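Local coordinates for protein peroxisomal acyl-coenzyme A oxidase 1 (Arabidopsis thaliana, PDB 1W07) that oxidises long- and medium-chain acyl-CoAs to 2-trans-enoyl-CoAs in peroxisomal beta-oxidation, using bound FAD and passing electrons to oxygen to form hydrogen peroxide, at residues N294-Y306 against V604-L618. The protein carries 1 engineered substitution. Residues are numbered along the deposited sequence; the frame is centred on the assembly and turned at random.
Sequences NALSRAVCIATRY and VDAFNYTDHYLNSVL
Val604 and Leu614 are knobs in holes on helix 278-309. Val604 sits among Val300, Cys301, Thr304 and Arg305, its CB 3.6 Å from Cys301 CA. Leu614 sits among Arg298, Cys301, Ile302 and Arg305. Cys301 SG, anti to its own backbone N (chi1 178°), lies 3.6 Å from Leu614 CD1 and over one face of the Arg305 guanidinium. Ser297 CB stands over the centre of one Phe607 ring face, a CH-pi contact. Ser297 OG and Tyr609 OH are hydrogen-bonded, 2.5 Å apart; a water joins Tyr609 OH to Asn294 OD1. Here the type I beta turn Asp605 to Asn608 and helix 611-614, N-capped by Thr610 OG1 accepting from Tyr613 N, pack on a long C-alpha1 helix. Arg305 NH1 forms a 2.8 Å salt bridge with Asp605 OD1, on its anti side; Arg11 holds OD2. In contrast to the dry knobs, waters join Arg305 NH1 and NH2 to Tyr609 O, one also to Asp611 OD1, which accepts from Tyr621 N. Partly exposed Arg298, bent at chi3 (68°), tilts its guanidinium, planes 30° apart, over one Tyr613 ring face near the rim, a cation-pi contact. Arg298 NH2 forms a salt bridge with Asp94. A leucine in place of Arg298 would probably cost Asp94 this salt bridge and Tyr613 its cation-pi partner.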
ATOM      1  N   ASN B 294     -13.575  -0.700 -11.544  1.00 14.04           N
ATOM      2  CA  ASN B 294     -13.769  -2.130 -11.304  1.00 18.18           C
ATOM      3  C   ASN B 294     -13.034  -2.559 -10.036  1.00 16.89           C
ATOM      4  O   ASN B 294     -13.645  -3.070  -9.104  1.00 14.97           O
ATOM      5  CB  ASN B 294     -13.247  -2.974 -12.484  1.00 19.30           C
ATOM      6  CG  ASN B 294     -14.198  -2.999 -13.667  1.00 25.05           C
ATOM      7  OD1 ASN B 294     -15.404  -3.222 -13.511  1.00 31.85           O
ATOM      8  ND2 ASN B 294     -13.658  -2.801 -14.861  1.00 29.72           N
ATOM      9  N   ALA B 295     -11.718  -2.342 -10.006  1.00 15.18           N
ATOM     10  CA  ALA B 295     -10.905  -2.735  -8.861  1.00 13.43           C
ATOM     11  C   ALA B 295     -11.303  -2.020  -7.574  1.00 12.70           C
ATOM     12  O   ALA B 295     -11.406  -2.652  -6.513  1.00 13.77           O
ATOM     13  CB  ALA B 295      -9.398  -2.508  -9.156  1.00  9.77           C
ATOM     14  N   LEU B 296     -11.552  -0.712  -7.650  1.00 11.78           N
ATOM     15  CA  LEU B 296     -11.894   0.028  -6.441  1.00 10.66           C
ATOM     16  C   LEU B 296     -13.200  -0.449  -5.841  1.00 11.89           C
ATOM     17  O   LEU B 296     -13.280  -0.666  -4.630  1.00 11.33           O
ATOM     18  CB  LEU B 296     -11.949   1.538  -6.718  1.00 12.25           C
ATOM     19  CG  LEU B 296     -12.189   2.449  -5.511  1.00 10.76           C
ATOM     20  CD1 LEU B 296     -11.170   2.147  -4.419  1.00 12.83           C
ATOM     21  CD2 LEU B 296     -12.101   3.917  -5.933  1.00 14.07           C
ATOM     22  N   SER B 297     -14.216  -0.618  -6.681  1.00 11.58           N
ATOM     23  CA  SER B 297     -15.523  -1.094  -6.225  1.00 10.89           C
ATOM     24  C   SER B 297     -15.407  -2.470  -5.570  1.00 11.81           C
ATOM     25  O   SER B 297     -16.148  -2.767  -4.633  1.00 10.00           O
ATOM     26  CB  SER B 297     -16.508  -1.186  -7.396  1.00 13.72           C
ATOM     27  OG  SER B 297     -16.084  -2.124  -8.382  1.00 13.57           O
ATOM     28  N   ARG B 298     -14.490  -3.319  -6.039  1.00 11.22           N
ATOM     29  CA  ARG B 298     -14.372  -4.649  -5.437  1.00 12.52           C
ATOM     30  C   ARG B 298     -13.891  -4.486  -4.002  1.00 13.37           C
ATOM     31  O   ARG B 298     -14.473  -5.069  -3.077  1.00 13.20           O
ATOM     32  CB  ARG B 298     -13.381  -5.534  -6.201  1.00 12.11           C
ATOM     33  CG  ARG B 298     -13.850  -5.980  -7.588  1.00 15.01           C
ATOM     34  CD  ARG B 298     -12.717  -6.671  -8.375  1.00 14.70           C
ATOM     35  NE  ARG B 298     -12.347  -7.954  -7.791  1.00 14.99           N
ATOM     36  CZ  ARG B 298     -11.537  -8.840  -8.362  1.00 17.68           C
ATOM     37  NH1 ARG B 298     -10.972  -8.584  -9.537  1.00 12.81           N
ATOM     38  NH2 ARG B 298     -11.320 -10.018  -7.779  1.00 18.80           N
ATOM     39  N   ALA B 299     -12.830  -3.693  -3.818  1.00  9.48           N
ATOM     40  CA  ALA B 299     -12.266  -3.469  -2.498  1.00 10.45           C
ATOM     41  C   ALA B 299     -13.279  -2.821  -1.561  1.00 10.51           C
ATOM     42  O   ALA B 299     -13.440  -3.257  -0.425  1.00 10.89           O
ATOM     43  CB  ALA B 299     -10.986  -2.597  -2.605  1.00  8.92           C
ATOM     44  N   VAL B 300     -13.964  -1.786  -2.038  1.00 11.14           N
ATOM     45  CA  VAL B 300     -14.980  -1.076  -1.239  1.00 10.41           C
ATOM     46  C   VAL B 300     -16.149  -2.012  -0.855  1.00 11.82           C
ATOM     47  O   VAL B 300     -16.690  -1.918   0.253  1.00 13.15           O
ATOM     48  CB  VAL B 300     -15.535   0.149  -2.019  1.00 12.36           C
ATOM     49  CG1 VAL B 300     -16.799   0.712  -1.338  1.00 13.63           C
ATOM     50  CG2 VAL B 300     -14.432   1.224  -2.117  1.00 10.93           C
ATOM     51  N   CYS B 301     -16.539  -2.902  -1.764  1.00 10.86           N
ATOM     52  CA  CYS B 301     -17.627  -3.838  -1.488  1.00  9.38           C
ATOM     53  C   CYS B 301     -17.212  -4.716  -0.303  1.00 10.91           C
ATOM     54  O   CYS B 301     -17.987  -4.933   0.624  1.00  9.87           O
ATOM     55  CB  CYS B 301     -17.877  -4.704  -2.722  1.00 11.73           C
ATOM     56  SG  CYS B 301     -19.162  -5.982  -2.559  1.00 16.78           S
ATOM     57  N   ILE B 302     -15.969  -5.193  -0.322  1.00 12.10           N
ATOM     58  CA  ILE B 302     -15.468  -6.054   0.743  1.00 11.26           C
ATOM     59  C   ILE B 302     -15.405  -5.321   2.076  1.00 11.46           C
ATOM     60  O   ILE B 302     -15.916  -5.804   3.090  1.00 11.83           O
ATOM     61  CB  ILE B 302     -14.068  -6.622   0.378  1.00 12.59           C
ATOM     62  CG1 ILE B 302     -14.190  -7.500  -0.883  1.00 10.38           C
ATOM     63  CG2 ILE B 302     -13.517  -7.438   1.540  1.00 16.16           C
ATOM     64  CD1 ILE B 302     -12.844  -7.943  -1.509  1.00  9.91           C
ATOM     65  N   ALA B 303     -14.777  -4.154   2.080  1.00 10.09           N
ATOM     66  CA  ALA B 303     -14.642  -3.397   3.311  1.00 11.43           C
ATOM     67  C   ALA B 303     -15.989  -2.926   3.831  1.00 13.70           C
ATOM     68  O   ALA B 303     -16.212  -2.932   5.051  1.00 15.43           O
ATOM     69  CB  ALA B 303     -13.683  -2.203   3.106  1.00  9.34           C
ATOM     70  N   THR B 304     -16.908  -2.549   2.937  1.00 11.78           N
ATOM     71  CA  THR B 304     -18.233  -2.091   3.376  1.00 12.85           C
ATOM     72  C   THR B 304     -19.013  -3.223   4.049  1.00 13.65           C
ATOM     73  O   THR B 304     -19.557  -3.043   5.137  1.00 11.27           O
ATOM     74  CB  THR B 304     -19.069  -1.488   2.184  1.00 10.65           C
ATOM     75  OG1 THR B 304     -18.389  -0.349   1.649  1.00 11.10           O
ATOM     76  CG2 THR B 304     -20.437  -1.033   2.666  1.00 10.28           C
ATOM     77  N   ARG B 305     -19.064  -4.395   3.423  1.00 13.02           N
ATOM     78  CA  ARG B 305     -19.793  -5.502   4.031  1.00 13.12           C
ATOM     79  C   ARG B 305     -19.139  -5.922   5.342  1.00 13.47           C
ATOM     80  O   ARG B 305     -19.819  -6.075   6.360  1.00 13.21           O
ATOM     81  CB  ARG B 305     -19.872  -6.685   3.057  1.00 12.78           C
ATOM     82  CG  ARG B 305     -20.744  -6.414   1.832  1.00 11.60           C
ATOM     83  CD  ARG B 305     -20.742  -7.598   0.882  1.00 11.69           C
ATOM     84  NE  ARG B 305     -21.698  -7.422  -0.207  1.00  9.01           N
ATOM     85  CZ  ARG B 305     -21.707  -8.138  -1.322  1.00 10.35           C
ATOM     86  NH1 ARG B 305     -22.619  -7.898  -2.252  1.00 18.61           N
ATOM     87  NH2 ARG B 305     -20.800  -9.084  -1.510  1.00  6.72           N
ATOM     88  N   TYR B 306     -17.819  -6.103   5.340  1.00 12.88           N
ATOM     89  CA  TYR B 306     -17.174  -6.485   6.587  1.00 11.62           C
ATOM     90  C   TYR B 306     -17.365  -5.432   7.684  1.00 12.39           C
ATOM     91  O   TYR B 306     -17.448  -5.776   8.862  1.00 12.07           O
ATOM     92  CB  TYR B 306     -15.687  -6.723   6.377  1.00 11.16           C
ATOM     93  CG  TYR B 306     -15.005  -7.208   7.631  1.00 15.44           C
ATOM     94  CD1 TYR B 306     -15.273  -8.481   8.145  1.00 11.43           C
ATOM     95  CD2 TYR B 306     -14.101  -6.398   8.318  1.00 15.56           C
ATOM     96  CE1 TYR B 306     -14.652  -8.930   9.308  1.00 14.86           C
ATOM     97  CE2 TYR B 306     -13.480  -6.839   9.483  1.00 12.62           C
ATOM     98  CZ  TYR B 306     -13.757  -8.099   9.970  1.00 14.92           C
ATOM     99  OH  TYR B 306     -13.136  -8.530  11.121  1.00 15.23           O
ATOM    100  N   VAL B 604     -22.988  -1.078  -2.413  1.00 15.85           N
ATOM    101  CA  VAL B 604     -21.958  -1.966  -2.947  1.00 14.69           C
ATOM    102  C   VAL B 604     -22.595  -3.200  -3.581  1.00 16.26           C
ATOM    103  O   VAL B 604     -21.976  -3.865  -4.415  1.00 14.02           O
ATOM    104  CB  VAL B 604     -20.909  -2.385  -1.870  1.00 14.96           C
ATOM    105  CG1 VAL B 604     -20.249  -1.134  -1.300  1.00 10.89           C
ATOM    106  CG2 VAL B 604     -21.536  -3.278  -0.769  1.00  9.10           C
ATOM    107  N   ASP B 605     -23.841  -3.503  -3.198  1.00 17.06           N
ATOM    108  CA  ASP B 605     -24.536  -4.655  -3.779  1.00 15.21           C
ATOM    109  C   ASP B 605     -24.854  -4.282  -5.222  1.00 16.00           C
ATOM    110  O   ASP B 605     -24.985  -5.147  -6.092  1.00 16.03           O
ATOM    111  CB  ASP B 605     -25.851  -4.966  -3.051  1.00 14.46           C
ATOM    112  CG  ASP B 605     -25.650  -5.511  -1.647  1.00 18.93           C
ATOM    113  OD1 ASP B 605     -24.615  -6.159  -1.369  1.00 18.61           O
ATOM    114  OD2 ASP B 605     -26.572  -5.306  -0.812  1.00 19.61           O
ATOM    115  N   ALA B 606     -24.983  -2.985  -5.480  1.00 16.98           N
ATOM    116  CA  ALA B 606     -25.280  -2.508  -6.830  1.00 17.79           C
ATOM    117  C   ALA B 606     -24.223  -2.965  -7.838  1.00 16.70           C
ATOM    118  O   ALA B 606     -24.478  -2.992  -9.045  1.00 16.98           O
ATOM    119  CB  ALA B 606     -25.392  -0.990  -6.830  1.00 15.27           C
ATOM    120  N   PHE B 607     -23.035  -3.309  -7.343  1.00 17.26           N
ATOM    121  CA  PHE B 607     -21.933  -3.769  -8.200  1.00 15.13           C
ATOM    122  C   PHE B 607     -22.298  -5.131  -8.789  1.00 16.33           C
ATOM    123  O   PHE B 607     -21.782  -5.531  -9.835  1.00 16.40           O
ATOM    124  CB  PHE B 607     -20.643  -3.887  -7.372  1.00 17.35           C
ATOM    125  CG  PHE B 607     -20.216  -2.593  -6.714  1.00 11.29           C
ATOM    126  CD1 PHE B 607     -19.434  -2.601  -5.561  1.00 11.65           C
ATOM    127  CD2 PHE B 607     -20.584  -1.363  -7.261  1.00 13.40           C
ATOM    128  CE1 PHE B 607     -19.023  -1.392  -4.961  1.00 11.61           C
ATOM    129  CE2 PHE B 607     -20.183  -0.157  -6.675  1.00 10.05           C
ATOM    130  CZ  PHE B 607     -19.399  -0.174  -5.520  1.00  9.48           C
ATOM    131  N   ASN B 608     -23.188  -5.838  -8.093  1.00 15.47           N
ATOM    132  CA  ASN B 608     -23.650  -7.144  -8.542  1.00 17.97           C
ATOM    133  C   ASN B 608     -22.553  -8.204  -8.675  1.00 17.34           C
ATOM    134  O   ASN B 608     -22.603  -9.058  -9.564  1.00 17.93           O
ATOM    135  CB  ASN B 608     -24.389  -6.999  -9.874  1.00 18.02           C
ATOM    136  CG  ASN B 608     -25.208  -8.210 -10.200  1.00 19.97           C
ATOM    137  OD1 ASN B 608     -25.965  -8.688  -9.361  1.00 20.32           O
ATOM    138  ND2 ASN B 608     -25.070  -8.719 -11.418  1.00 20.65           N
ATOM    139  N   TYR B 609     -21.568  -8.153  -7.787  1.00 15.15           N
ATOM    140  CA  TYR B 609     -20.459  -9.103  -7.807  1.00 14.87           C
ATOM    141  C   TYR B 609     -20.833 -10.434  -7.169  1.00 14.08           C
ATOM    142  O   TYR B 609     -21.519 -10.460  -6.144  1.00 15.61           O
ATOM    143  CB  TYR B 609     -19.256  -8.513  -7.056  1.00 12.74           C
ATOM    144  CG  TYR B 609     -18.557  -7.380  -7.771  1.00 13.52           C
ATOM    145  CD1 TYR B 609     -17.988  -6.328  -7.054  1.00 13.92           C
ATOM    146  CD2 TYR B 609     -18.438  -7.367  -9.167  1.00 15.68           C
ATOM    147  CE1 TYR B 609     -17.313  -5.284  -7.705  1.00 15.87           C
ATOM    148  CE2 TYR B 609     -17.760  -6.318  -9.828  1.00 16.60           C
ATOM    149  CZ  TYR B 609     -17.202  -5.283  -9.082  1.00 17.80           C
ATOM    150  OH  TYR B 609     -16.510  -4.249  -9.691  1.00 17.45           O
ATOM    151  N   THR B 610     -20.384 -11.534  -7.769  1.00 15.31           N
ATOM    152  CA  THR B 610     -20.656 -12.865  -7.225  1.00 17.56           C
ATOM    153  C   THR B 610     -19.581 -13.108  -6.160  1.00 19.14           C
ATOM    154  O   THR B 610     -18.539 -12.445  -6.168  1.00 15.87           O
ATOM    155  CB  THR B 610     -20.485 -13.980  -8.289  1.00 20.30           C
ATOM    156  OG1 THR B 610     -19.112 -14.022  -8.707  1.00 19.65           O
ATOM    157  CG2 THR B 610     -21.398 -13.739  -9.510  1.00 18.69           C
ATOM    158  N   ASP B 611     -19.817 -14.044  -5.246  1.00 16.71           N
ATOM    159  CA  ASP B 611     -18.824 -14.341  -4.222  1.00 16.42           C
ATOM    160  C   ASP B 611     -17.591 -14.930  -4.887  1.00 18.96           C
ATOM    161  O   ASP B 611     -16.459 -14.723  -4.433  1.00 17.61           O
ATOM    162  CB  ASP B 611     -19.371 -15.338  -3.203  1.00 18.99           C
ATOM    163  CG  ASP B 611     -20.210 -14.677  -2.127  1.00 17.29           C
ATOM    164  OD1 ASP B 611     -20.128 -13.440  -1.972  1.00 19.24           O
ATOM    165  OD2 ASP B 611     -20.937 -15.403  -1.429  1.00 18.96           O
ATOM    166  N   HIS B 612     -17.811 -15.677  -5.966  1.00 17.36           N
ATOM    167  CA  HIS B 612     -16.700 -16.283  -6.687  1.00 19.14           C
ATOM    168  C   HIS B 612     -15.754 -15.206  -7.209  1.00 18.34           C
ATOM    169  O   HIS B 612     -14.536 -15.338  -7.088  1.00 16.88           O
ATOM    170  CB  HIS B 612     -17.211 -17.133  -7.857  1.00 19.55           C
ATOM    171  CG  HIS B 612     -16.129 -17.656  -8.747  1.00 18.75           C
ATOM    172  ND1 HIS B 612     -15.563 -16.899  -9.750  1.00 19.97           N
ATOM    173  CD2 HIS B 612     -15.493 -18.851  -8.774  1.00 21.59           C
ATOM    174  CE1 HIS B 612     -14.627 -17.606 -10.359  1.00 20.95           C
ATOM    175  NE2 HIS B 612     -14.563 -18.794  -9.784  1.00 21.99           N
ATOM    176  N   TYR B 613     -16.312 -14.137  -7.777  1.00 17.63           N
ATOM    177  CA  TYR B 613     -15.487 -13.059  -8.328  1.00 16.82           C
ATOM    178  C   TYR B 613     -14.781 -12.272  -7.225  1.00 17.53           C
ATOM    179  O   TYR B 613     -13.588 -11.961  -7.330  1.00 17.71           O
ATOM    180  CB  TYR B 613     -16.337 -12.105  -9.159  1.00 13.89           C
ATOM    181  CG  TYR B 613     -15.533 -11.025  -9.850  1.00 18.67           C
ATOM    182  CD1 TYR B 613     -14.592 -11.349 -10.828  1.00 16.47           C
ATOM    183  CD2 TYR B 613     -15.714  -9.682  -9.525  1.00 18.38           C
ATOM    184  CE1 TYR B 613     -13.858 -10.361 -11.467  1.00 17.80           C
ATOM    185  CE2 TYR B 613     -14.990  -8.692 -10.153  1.00 16.72           C
ATOM    186  CZ  TYR B 613     -14.069  -9.033 -11.124  1.00 18.35           C
ATOM    187  OH  TYR B 613     -13.411  -8.029 -11.773  1.00 16.68           O
ATOM    188  N   LEU B 614     -15.522 -11.946  -6.169  1.00 15.58           N
ATOM    189  CA  LEU B 614     -14.966 -11.200  -5.049  1.00 17.12           C
ATOM    190  C   LEU B 614     -13.891 -11.997  -4.344  1.00 17.62           C
ATOM    191  O   LEU B 614     -12.922 -11.422  -3.840  1.00 16.32           O
ATOM    192  CB  LEU B 614     -16.057 -10.822  -4.040  1.00 20.80           C
ATOM    193  CG  LEU B 614     -16.837  -9.515  -4.253  1.00 20.23           C
ATOM    194  CD1 LEU B 614     -17.794  -9.286  -3.084  1.00 23.25           C
ATOM    195  CD2 LEU B 614     -15.864  -8.353  -4.368  1.00 21.64           C
ATOM    196  N   ASN B 615     -14.086 -13.315  -4.284  1.00 16.67           N
ATOM    197  CA  ASN B 615     -13.125 -14.226  -3.652  1.00 17.55           C
ATOM    198  C   ASN B 615     -12.701 -13.694  -2.288  1.00 19.19           C
ATOM    199  O   ASN B 615     -11.511 -13.606  -1.995  1.00 20.83           O
ATOM    200  CB  ASN B 615     -11.905 -14.362  -4.561  1.00 20.23           C
ATOM    201  CG  ASN B 615     -11.035 -15.541  -4.197  1.00 20.29           C
ATOM    202  OD1 ASN B 615     -11.534 -16.640  -3.960  1.00 22.89           O
ATOM    203  ND2 ASN B 615      -9.726 -15.329  -4.182  1.00 21.17           N
ATOM    204  N   SER B 616     -13.692 -13.361  -1.465  1.00 16.65           N
ATOM    205  CA  SER B 616     -13.455 -12.774  -0.155  1.00 16.07           C
ATOM    206  C   SER B 616     -14.353 -13.318   0.926  1.00 13.77           C
ATOM    207  O   SER B 616     -15.577 -13.293   0.804  1.00 12.72           O
ATOM    208  CB  SER B 616     -13.674 -11.266  -0.225  1.00 15.24           C
ATOM    209  OG  SER B 616     -13.630 -10.689   1.070  1.00 16.11           O
ATOM    210  N   VAL B 617     -13.736 -13.776   2.001  1.00 14.82           N
ATOM    211  CA  VAL B 617     -14.484 -14.312   3.118  1.00 14.91           C
ATOM    212  C   VAL B 617     -15.086 -13.154   3.918  1.00 15.89           C
ATOM    213  O   VAL B 617     -16.207 -13.243   4.407  1.00 13.99           O
ATOM    214  CB  VAL B 617     -13.564 -15.156   4.045  1.00 17.88           C
ATOM    215  CG1 VAL B 617     -14.331 -15.542   5.301  1.00 16.30           C
ATOM    216  CG2 VAL B 617     -13.055 -16.412   3.295  1.00 14.58           C
ATOM    217  N   LEU B 618     -14.348 -12.055   4.038  1.00 15.48           N
ATOM    218  CA  LEU B 618     -14.842 -10.918   4.803  1.00 15.58           C
ATOM    219  C   LEU B 618     -15.963 -10.206   4.062  1.00 14.17           C
ATOM    220  O   LEU B 618     -16.854  -9.614   4.681  1.00 17.07           O
ATOM    221  CB  LEU B 618     -13.708  -9.922   5.073  1.00 12.92           C
ATOM    222  CG  LEU B 618     -12.404 -10.450   5.689  1.00 10.70           C
ATOM    223  CD1 LEU B 618     -11.553  -9.252   6.049  1.00  8.46           C
ATOM    224  CD2 LEU B 618     -12.665 -11.324   6.929  1.00  8.10           C
TER
HETATM  225  O   HOH W   1     -17.619  -3.392 -12.046  1.00 27.58           O
HETATM  226  O   HOH W   2     -11.877  -9.125  -4.896  1.00 17.49           O
HETATM  227  O   HOH W   3     -23.048  -8.938  -4.969  1.00 14.32           O
HETATM  228  O   HOH W   4     -20.953 -11.266  -3.452  1.00 21.32           O